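Gram-negative insecticidal protein (Chromobacterium piscinae, PDB 6FBM) is an insecticidal toxin of the MACPF family, probably acting by forming pores in target-cell membranes. Local coordinates at residues V225-F228 against R229-T233; Q257-S260 against Q261-E264; E302-K305 against Q306-Q309. All coordinates share one frame; numbering follows the deposited sequence.

Contact 1 of 3, residues V225-F228 against R229-T233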
ATOM      1  N   VAL A 225     -12.715 -42.161  -5.891  1.00 22.81           N
ATOM      2  CA  VAL A 225     -12.840 -40.700  -5.999  1.00 21.41           C
ATOM      3  C   VAL A 225     -12.899 -40.264  -7.472  1.00 20.53           C
ATOM      4  O   VAL A 225     -13.694 -39.384  -7.814  1.00 19.39           O
ATOM      5  CB  VAL A 225     -11.718 -39.955  -5.197  1.00 19.89           C
ATOM      6  CG1 VAL A 225     -11.532 -38.511  -5.646  1.00 19.67           C
ATOM      7  CG2 VAL A 225     -12.023 -40.014  -3.706  1.00 18.98           C
ATOM      8  N   ASN A 226     -12.066 -40.867  -8.320  1.00 19.99           N
ATOM      9  CA  ASN A 226     -12.096 -40.584  -9.768  1.00 20.75           C
ATOM     10  C   ASN A 226     -13.465 -40.882 -10.367  1.00 19.80           C
ATOM     11  O   ASN A 226     -13.988 -40.124 -11.173  1.00 20.19           O
ATOM     12  CB  ASN A 226     -11.031 -41.389 -10.534  1.00 21.07           C
ATOM     13  CG  ASN A 226      -9.628 -40.802 -10.403  1.00 22.19           C
ATOM     14  OD1 ASN A 226      -9.450 -39.634 -10.039  1.00 23.43           O
ATOM     15  ND2 ASN A 226      -8.627 -41.597 -10.741  1.00 23.31           N
ATOM     16  N   SER A 227     -14.026 -42.000  -9.939  1.00 20.09           N
ATOM     17  CA  SER A 227     -15.358 -42.421 -10.348  1.00 20.64           C
ATOM     18  C   SER A 227     -16.436 -41.405  -9.925  1.00 20.80           C
ATOM     19  O   SER A 227     -17.321 -41.043 -10.702  1.00 22.03           O
ATOM     20  CB  SER A 227     -15.654 -43.784  -9.737  1.00 20.62           C
ATOM     21  OG  SER A 227     -16.753 -44.371 -10.375  1.00 22.22           O
ATOM     22  N   PHE A 228     -16.335 -40.950  -8.680  1.00 20.27           N
ATOM     23  CA  PHE A 228     -17.222 -39.911  -8.125  1.00 19.07           C
ATOM     24  C   PHE A 228     -17.167 -38.630  -8.952  1.00 18.63           C
ATOM     25  O   PHE A 228     -18.185 -38.115  -9.409  1.00 17.81           O
ATOM     26  CB  PHE A 228     -16.868 -39.662  -6.642  1.00 18.34           C
ATOM     27  CG  PHE A 228     -17.510 -38.456  -6.034  1.00 18.06           C
ATOM     28  CD1 PHE A 228     -18.819 -38.488  -5.585  1.00 18.85           C
ATOM     29  CD2 PHE A 228     -16.788 -37.279  -5.880  1.00 18.74           C
ATOM     30  CE1 PHE A 228     -19.397 -37.349  -5.005  1.00 19.95           C
ATOM     31  CE2 PHE A 228     -17.349 -36.156  -5.301  1.00 18.75           C
ATOM     32  CZ  PHE A 228     -18.656 -36.187  -4.871  1.00 19.27           C
ATOM     33  N   ARG A 229     -15.957 -38.145  -9.164  1.00 18.53           N
ATOM     34  CA  ARG A 229     -15.760 -36.898  -9.869  1.00 19.35           C
ATOM     35  C   ARG A 229     -16.233 -36.921 -11.318  1.00 20.11           C
ATOM     36  O   ARG A 229     -16.932 -36.007 -11.747  1.00 21.37           O
ATOM     37  CB  ARG A 229     -14.288 -36.469  -9.798  1.00 19.02           C
ATOM     38  CG  ARG A 229     -13.850 -36.055  -8.404  1.00 17.87           C
ATOM     39  CD  ARG A 229     -12.432 -35.504  -8.384  1.00 17.24           C
ATOM     40  NE  ARG A 229     -12.014 -35.258  -7.013  1.00 17.61           N
ATOM     41  CZ  ARG A 229     -10.797 -34.861  -6.648  1.00 18.07           C
ATOM     42  NH1 ARG A 229      -9.850 -34.638  -7.563  1.00 18.24           N
ATOM     43  NH2 ARG A 229     -10.515 -34.707  -5.352  1.00 17.07           N
ATOM     44  N   SER A 230     -15.849 -37.947 -12.066  1.00 22.31           N
ATOM     45  CA  SER A 230     -16.206 -38.021 -13.487  1.00 23.57           C
ATOM     46  C   SER A 230     -17.671 -38.433 -13.742  1.00 23.32           C
ATOM     47  O   SER A 230     -18.179 -38.204 -14.843  1.00 24.96           O
ATOM     48  CB  SER A 230     -15.197 -38.862 -14.301  1.00 22.93           C
ATOM     49  OG  SER A 230     -14.989 -40.098 -13.712  1.00 22.81           O
ATOM     50  N   ASN A 231     -18.351 -38.987 -12.734  1.00 21.68           N
ATOM     51  CA  ASN A 231     -19.809 -39.225 -12.811  1.00 19.74           C
ATOM     52  C   ASN A 231     -20.659 -38.328 -11.901  1.00 19.41           C
ATOM     53  O   ASN A 231     -21.813 -38.670 -11.601  1.00 19.82           O
ATOM     54  CB  ASN A 231     -20.119 -40.695 -12.533  1.00 19.02           C
ATOM     55  CG  ASN A 231     -19.437 -41.625 -13.510  1.00 19.04           C
ATOM     56  OD1 ASN A 231     -18.627 -42.481 -13.116  1.00 20.73           O
ATOM     57  ND2 ASN A 231     -19.724 -41.441 -14.791  1.00 18.03           N
ATOM     58  N   SER A 232     -20.112 -37.186 -11.470  1.00 18.41           N
ATOM     59  CA  SER A 232     -20.912 -36.161 -10.765  1.00 18.15           C
ATOM     60  C   SER A 232     -20.708 -34.779 -11.353  1.00 17.78           C
ATOM     61  O   SER A 232     -19.662 -34.457 -11.884  1.00 17.23           O
ATOM     62  CB  SER A 232     -20.584 -36.102  -9.262  1.00 17.91           C
ATOM     63  OG  SER A 232     -20.630 -37.377  -8.661  1.00 18.31           O
ATOM     64  N   THR A 233     -21.746 -33.964 -11.234  1.00 19.12           N
ATOM     65  CA  THR A 233     -21.615 -32.511 -11.332  1.00 19.29           C
ATOM     66  C   THR A 233     -21.266 -31.970  -9.927  1.00 19.23           C
ATOM     67  O   THR A 233     -22.026 -32.140  -8.955  1.00 17.87           O
ATOM     68  CB  THR A 233     -22.914 -31.869 -11.838  1.00 19.44           C
ATOM     69  OG1 THR A 233     -23.367 -32.555 -13.011  1.00 20.21           O
ATOM     70  CG2 THR A 233     -22.684 -30.402 -12.163  1.00 19.57           C
TER

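Contact 2 of 3, residues Q257-S260 against Q261-E264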
ATOM      1  N   GLN A 257      -2.759 -25.446  -2.197  1.00 30.45           N
ATOM      2  CA  GLN A 257      -2.225 -24.112  -1.889  1.00 30.88           C
ATOM      3  C   GLN A 257      -3.318 -23.062  -1.917  1.00 26.24           C
ATOM      4  O   GLN A 257      -3.358 -22.191  -1.043  1.00 26.10           O
ATOM      5  CB  GLN A 257      -1.099 -23.663  -2.868  1.00 33.80           C
ATOM      6  CG  GLN A 257      -0.618 -22.194  -2.747  1.00 35.23           C
ATOM      7  CD  GLN A 257       0.365 -21.921  -1.583  1.00 36.14           C
ATOM      8  OE1 GLN A 257       0.662 -22.812  -0.778  1.00 34.70           O
ATOM      9  NE2 GLN A 257       0.828 -20.688  -1.478  1.00 41.01           N
ATOM     10  N   ALA A 258      -4.163 -23.104  -2.948  1.00 23.95           N
ATOM     11  CA  ALA A 258      -5.296 -22.178  -3.042  1.00 23.90           C
ATOM     12  C   ALA A 258      -6.220 -22.327  -1.834  1.00 22.84           C
ATOM     13  O   ALA A 258      -6.735 -21.352  -1.324  1.00 24.10           O
ATOM     14  CB  ALA A 258      -6.056 -22.381  -4.331  1.00 23.14           C
ATOM     15  N   PHE A 259      -6.420 -23.554  -1.377  1.00 20.89           N
ATOM     16  CA  PHE A 259      -7.226 -23.779  -0.198  1.00 19.69           C
ATOM     17  C   PHE A 259      -6.541 -23.196   1.041  1.00 21.01           C
ATOM     18  O   PHE A 259      -7.207 -22.552   1.857  1.00 21.98           O
ATOM     19  CB  PHE A 259      -7.521 -25.234   0.004  1.00 18.07           C
ATOM     20  CG  PHE A 259      -8.085 -25.536   1.373  1.00 16.85           C
ATOM     21  CD1 PHE A 259      -9.443 -25.356   1.629  1.00 15.81           C
ATOM     22  CD2 PHE A 259      -7.252 -26.038   2.403  1.00 15.48           C
ATOM     23  CE1 PHE A 259      -9.954 -25.659   2.851  1.00 15.07           C
ATOM     24  CE2 PHE A 259      -7.763 -26.309   3.637  1.00 15.23           C
ATOM     25  CZ  PHE A 259      -9.126 -26.109   3.871  1.00 15.10           C
ATOM     26  N   SER A 260      -5.233 -23.428   1.206  1.00 20.89           N
ATOM     27  CA  SER A 260      -4.521 -22.919   2.375  1.00 22.37           C
ATOM     28  C   SER A 260      -4.496 -21.384   2.373  1.00 23.08           C
ATOM     29  O   SER A 260      -4.477 -20.777   3.440  1.00 24.71           O
ATOM     30  CB  SER A 260      -3.105 -23.479   2.494  1.00 22.78           C
ATOM     31  OG  SER A 260      -2.329 -22.851   1.522  1.00 23.67           O
ATOM     32  N   GLN A 261      -4.518 -20.761   1.197  1.00 24.13           N
ATOM     33  CA  GLN A 261      -4.647 -19.304   1.134  1.00 25.60           C
ATOM     34  C   GLN A 261      -6.010 -18.825   1.632  1.00 24.40           C
ATOM     35  O   GLN A 261      -6.093 -17.837   2.345  1.00 26.65           O
ATOM     36  CB  GLN A 261      -4.427 -18.777  -0.291  1.00 27.59           C
ATOM     37  CG  GLN A 261      -2.985 -18.594  -0.709  1.00 29.17           C
ATOM     38  CD  GLN A 261      -2.874 -18.185  -2.171  1.00 31.44           C
ATOM     39  OE1 GLN A 261      -3.662 -17.393  -2.678  1.00 33.69           O
ATOM     40  NE2 GLN A 261      -1.857 -18.712  -2.843  1.00 34.96           N
ATOM     41  N   TRP A 262      -7.069 -19.516   1.217  1.00 22.42           N
ATOM     42  CA  TRP A 262      -8.426 -19.246   1.684  1.00 20.52           C
ATOM     43  C   TRP A 262      -8.513 -19.482   3.198  1.00 19.52           C
ATOM     44  O   TRP A 262      -8.999 -18.644   3.915  1.00 19.92           O
ATOM     45  CB  TRP A 262      -9.437 -20.099   0.902  1.00 19.46           C
ATOM     46  CG  TRP A 262     -10.833 -19.949   1.343  1.00 17.90           C
ATOM     47  CD1 TRP A 262     -11.746 -19.061   0.861  1.00 17.02           C
ATOM     48  CD2 TRP A 262     -11.489 -20.713   2.332  1.00 16.56           C
ATOM     49  NE1 TRP A 262     -12.944 -19.228   1.507  1.00 16.38           N
ATOM     50  CE2 TRP A 262     -12.807 -20.236   2.418  1.00 16.10           C
ATOM     51  CE3 TRP A 262     -11.088 -21.749   3.161  1.00 16.30           C
ATOM     52  CZ2 TRP A 262     -13.732 -20.756   3.318  1.00 16.44           C
ATOM     53  CZ3 TRP A 262     -12.029 -22.285   4.071  1.00 16.43           C
ATOM     54  CH2 TRP A 262     -13.327 -21.782   4.131  1.00 16.46           C
ATOM     55  N   ALA A 263      -7.977 -20.586   3.675  1.00 19.52           N
ATOM     56  CA  ALA A 263      -7.994 -20.915   5.110  1.00 20.79           C
ATOM     57  C   ALA A 263      -7.262 -19.910   5.979  1.00 21.85           C
ATOM     58  O   ALA A 263      -7.793 -19.511   7.025  1.00 21.41           O
ATOM     59  CB  ALA A 263      -7.447 -22.304   5.363  1.00 20.27           C
ATOM     60  N   GLU A 264      -6.059 -19.497   5.576  1.00 23.90           N
ATOM     61  CA  GLU A 264      -5.312 -18.484   6.342  1.00 26.79           C
ATOM     62  C   GLU A 264      -5.900 -17.060   6.173  1.00 24.77           C
ATOM     63  O   GLU A 264      -5.664 -16.203   7.001  1.00 26.97           O
ATOM     64  CB  GLU A 264      -3.803 -18.540   6.031  1.00 30.85           C
ATOM     65  CG  GLU A 264      -3.382 -17.949   4.675  1.00 36.94           C
ATOM     66  CD  GLU A 264      -1.946 -18.292   4.239  1.00 43.07           C
ATOM     67  OE1 GLU A 264      -1.722 -18.408   3.000  1.00 43.40           O
ATOM     68  OE2 GLU A 264      -1.064 -18.444   5.131  1.00 46.61           O
TER

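Contact 3 of 3, residues E302-K305 against Q306-Q309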
ATOM      1  N   GLU A 302     -48.609 -20.342   5.474  1.00 35.08           N
ATOM      2  CA  GLU A 302     -48.949 -19.726   4.173  1.00 36.24           C
ATOM      3  C   GLU A 302     -47.789 -18.914   3.615  1.00 34.44           C
ATOM      4  O   GLU A 302     -47.560 -18.949   2.406  1.00 32.75           O
ATOM      5  CB  GLU A 302     -50.293 -18.947   4.155  1.00 40.53           C
ATOM      6  CG  GLU A 302     -50.372 -17.674   4.995  1.00 46.12           C
ATOM      7  CD  GLU A 302     -51.336 -16.617   4.455  1.00 49.05           C
ATOM      8  OE1 GLU A 302     -51.422 -16.446   3.220  1.00 51.20           O
ATOM      9  OE2 GLU A 302     -51.961 -15.914   5.294  1.00 50.37           O
ATOM     10  N   PHE A 303     -47.025 -18.231   4.471  1.00 34.52           N
ATOM     11  CA  PHE A 303     -45.792 -17.585   4.013  1.00 34.30           C
ATOM     12  C   PHE A 303     -44.874 -18.586   3.294  1.00 33.77           C
ATOM     13  O   PHE A 303     -44.294 -18.262   2.261  1.00 36.34           O
ATOM     14  CB  PHE A 303     -45.034 -16.920   5.184  1.00 32.35           C
ATOM     15  CG  PHE A 303     -43.742 -16.279   4.778  1.00 30.11           C
ATOM     16  CD1 PHE A 303     -43.716 -15.002   4.234  1.00 29.80           C
ATOM     17  CD2 PHE A 303     -42.545 -16.962   4.921  1.00 30.02           C
ATOM     18  CE1 PHE A 303     -42.514 -14.418   3.842  1.00 30.58           C
ATOM     19  CE2 PHE A 303     -41.333 -16.394   4.523  1.00 30.78           C
ATOM     20  CZ  PHE A 303     -41.316 -15.103   4.009  1.00 31.07           C
ATOM     21  N   MET A 304     -44.776 -19.794   3.853  1.00 33.69           N
ATOM     22  CA  MET A 304     -43.891 -20.858   3.361  1.00 34.47           C
ATOM     23  C   MET A 304     -44.457 -21.738   2.255  1.00 36.52           C
ATOM     24  O   MET A 304     -43.714 -22.531   1.686  1.00 38.24           O
ATOM     25  CB  MET A 304     -43.480 -21.765   4.537  1.00 32.49           C
ATOM     26  CG  MET A 304     -42.707 -21.072   5.657  1.00 31.68           C
ATOM     27  SD  MET A 304     -41.134 -20.427   5.063  1.00 30.87           S
ATOM     28  CE  MET A 304     -40.140 -21.932   4.937  1.00 30.22           C
ATOM     29  N   LYS A 305     -45.743 -21.596   1.942  1.00 40.77           N
ATOM     30  CA  LYS A 305     -46.448 -22.484   0.998  1.00 42.52           C
ATOM     31  C   LYS A 305     -45.694 -22.638  -0.319  1.00 44.24           C
ATOM     32  O   LYS A 305     -45.324 -23.755  -0.675  1.00 46.23           O
ATOM     33  CB  LYS A 305     -47.874 -21.966   0.723  1.00 46.16           C
ATOM     34  CG  LYS A 305     -48.810 -22.974   0.089  1.00 48.52           C
ATOM     35  CD  LYS A 305     -49.886 -22.332  -0.797  1.00 52.84           C
ATOM     36  CE  LYS A 305     -50.520 -23.388  -1.711  1.00 55.14           C
ATOM     37  NZ  LYS A 305     -51.927 -23.119  -2.117  1.00 54.07           N
ATOM     38  N   GLN A 306     -45.433 -21.528  -1.019  1.00 40.05           N
ATOM     39  CA  GLN A 306     -44.694 -21.564  -2.283  1.00 36.88           C
ATOM     40  C   GLN A 306     -43.358 -22.324  -2.163  1.00 35.25           C
ATOM     41  O   GLN A 306     -43.010 -23.116  -3.049  1.00 35.08           O
ATOM     42  CB  GLN A 306     -44.458 -20.128  -2.804  1.00 41.83           C
ATOM     43  CG  GLN A 306     -43.840 -20.039  -4.214  1.00 45.45           C
ATOM     44  CD  GLN A 306     -43.405 -18.641  -4.654  1.00 51.23           C
ATOM     45  OE1 GLN A 306     -43.947 -17.623  -4.215  1.00 57.75           O
ATOM     46  NE2 GLN A 306     -42.422 -18.593  -5.556  1.00 51.35           N
ATOM     47  N   SER A 307     -42.619 -22.093  -1.075  1.00 31.55           N
ATOM     48  CA  SER A 307     -41.304 -22.706  -0.899  1.00 28.95           C
ATOM     49  C   SER A 307     -41.378 -24.214  -0.669  1.00 27.14           C
ATOM     50  O   SER A 307     -40.447 -24.925  -1.019  1.00 24.34           O
ATOM     51  CB  SER A 307     -40.522 -22.040   0.233  1.00 28.76           C
ATOM     52  OG  SER A 307     -41.026 -22.408   1.503  1.00 26.07           O
ATOM     53  N   GLN A 308     -42.480 -24.701  -0.107  1.00 27.16           N
ATOM     54  CA  GLN A 308     -42.616 -26.127   0.192  1.00 26.58           C
ATOM     55  C   GLN A 308     -43.079 -27.006  -0.968  1.00 27.69           C
ATOM     56  O   GLN A 308     -43.196 -28.206  -0.780  1.00 29.17           O
ATOM     57  CB  GLN A 308     -43.548 -26.336   1.384  1.00 25.44           C
ATOM     58  CG  GLN A 308     -43.108 -25.639   2.651  1.00 24.88           C
ATOM     59  CD  GLN A 308     -41.637 -25.847   2.944  1.00 24.43           C
ATOM     60  OE1 GLN A 308     -41.242 -26.876   3.488  1.00 24.28           O
ATOM     61  NE2 GLN A 308     -40.816 -24.871   2.577  1.00 23.22           N
ATOM     62  N   GLN A 309     -43.353 -26.443  -2.147  1.00 30.48           N
ATOM     63  CA  GLN A 309     -43.686 -27.262  -3.316  1.00 32.81           C
ATOM     64  C   GLN A 309     -42.529 -28.208  -3.592  1.00 31.95           C
ATOM     65  O   GLN A 309     -41.364 -27.826  -3.450  1.00 31.64           O
ATOM     66  CB  GLN A 309     -43.938 -26.418  -4.574  1.00 35.89           C
ATOM     67  CG  GLN A 309     -45.264 -25.667  -4.606  1.00 40.88           C
ATOM     68  CD  GLN A 309     -45.444 -24.859  -5.900  1.00 46.05           C
ATOM     69  OE1 GLN A 309     -45.920 -25.370  -6.927  1.00 48.32           O
ATOM     70  NE2 GLN A 309     -45.053 -23.581  -5.849  1.00 42.36           N
TER

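Contact 1 of 3, residues V225-F228 against R229-T233
S232 holds OG anti to its carbonyl carbon (chi1 -50°), which turns the hydroxyl back toward F228, while F228 carries its ring anti to the backbone N (chi1 169°), on the side where that hydroxyl arrives. This is the C-terminal end of helix 220-230 running straight into strand 232-239, within the helices between strands 179-187 and 232-239 of the MACPF fold; in related pore formers a helical cluster in this position unfolds into a membrane hairpin, and the same role is plausible here. S232 OG donates to F228 O at 2.7 Å and also lies over one face of the F228 ring, 3.7 Å from CD1, so one hydroxyl both bonds a carbonyl near the helix end and meets the ring of the same residue. Its second partner is S187 OG on strand 179-187. Two residues earlier, N226 O is gripped twice by S230: the backbone N comes in at 3.0 Å and OG at 2.7 Å, from opposite faces of the carbonyl plane. N231, the first residue to leave helical geometry, still gives its N to S227 O at 3.1 Å, with a bent N-H...O angle of 141°. R229 and V225 lie side by side, pointing the same way. The arginine chain runs out extended, its NE bonded to S205 of helix 198-209, and F228 packs against L198 and T201 of that helix as well as Y183 and A185. V225 CG1 sits over one face of the guanidinium, 3.6 Å from R229 NE.

Contact 2 of 3, residues Q257-S260 against Q261-E264
F259 and W262 both send their rings out anti to the backbone N (chi1 167° and 177°), from residues three apart on helix 255-269, and the rings end up on the same flank. Their planes are nearly parallel but so far slid apart that they barely overlap: the centroid of the F259 ring is 6.0 Å from that of the six-membered ring of W262, and the touch is made by F259 CE1 against W262 CE3 at 4.1 Å. A263 CB adds a looser contact with F259 CE2.

The polar flank is built differently. S260 places OG between its backbone N and carbonyl carbon (chi1 74°) and donates it to Q257 O at 2.8 Å. The same oxygen takes Q261 N at 2.9 Å in the ordinary helical bond, both donors coming from one face of the carbonyl plane. Q257 is bent at chi2 and Q261 runs extended beyond CG; their amide planes stand nearly perpendicular, with Q257 NE2 and Q261 NE2 3.6 Å apart. Q257 also touches P253 of the second subunit. E264 sets CG between its backbone N and carbonyl carbon, 3.3 Å from S260 O, and runs on extended.

In the MACPF fold the aromatic flank faces inward: W262 NE1 bonds to G240 O and its indole meets H128 of strand 120-134 edge-to-face, while F259 packs on I249 of helix 246-250 and, like W262, on L181 of strand 179-187.

Contact 3 of 3, residues E302-K305 against Q306-Q309
The flat amide of Q308 has the M304 methyl off one side of its plane, beyond the nitrogen end, with M304 CE 3.8 Å from Q308 NE2, and the S307 hydroxyl within the plane itself. Q308 NE2 donates to S307 OG at 2.7 Å, only 3° out of that plane. At the other end of the same amide OE1 accepts from the backbone N of K99, so bonds at both polar atoms fix the rotation of the group. It reaches this place because CG lies anti to the carbonyl carbon (chi1 -58°) and the chain bends at chi2 (-46°), which brings CG to 3.3 Å from M304 O and turns the amide back over the preceding turn. M304 is bent at both chi2 and chi3, and its methyl comes down beside S307 OG at 3.6 Å.

S307 OG therefore acts in two ways: it accepts a hydrogen bond from Q308 NE2 and donates one to M304 O at 2.7 Å. A second donor, Q308 N, meets M304 O at 3.1 Å, nearly along the C=O axis, and makes a weak bond to K305 O too. An i to i+4 bond to M304 O and a weak i to i+3 bond to K305 O thus share one N-H, a bifurcated arrangement in the chain that carries helix 300-304 on toward strand 318-321. The turn lies on the surface, with K305 and Q306 exposed, but its inner side is covered: M304 is buried against N26, Y98 and L100, and F303 packs on P169 and on M161 of helix 160-167. R85 of helix 81-88 binds both S307 O and Q309 O through its guanidinium. Q309 NE2 makes a weak bond to Q306 O, 3.5 Å away and three residues back.

All three contacts are local, between neighbouring residues of one continuous stretch, and nowhere touch one another; contacts 1 and 2 come to about 11 Å at their nearest atoms, and contact 3 is farther from both. Contacts 1 and 2 are partly buried and share a backing, strand 179-187, which receives aromatic rings from both. They differ in shape: contact 1 ends a helix at a strand, with two serine hydroxyls bonding carbonyls there, whereas contact 2, within a continuing helix, has one beside regular backbone bonds and aromatic packing. Contact 3 is a surface turn against helix 81-88 and neighbouring loops, where amide and hydroxyl groups do most of the work around one buried methionine.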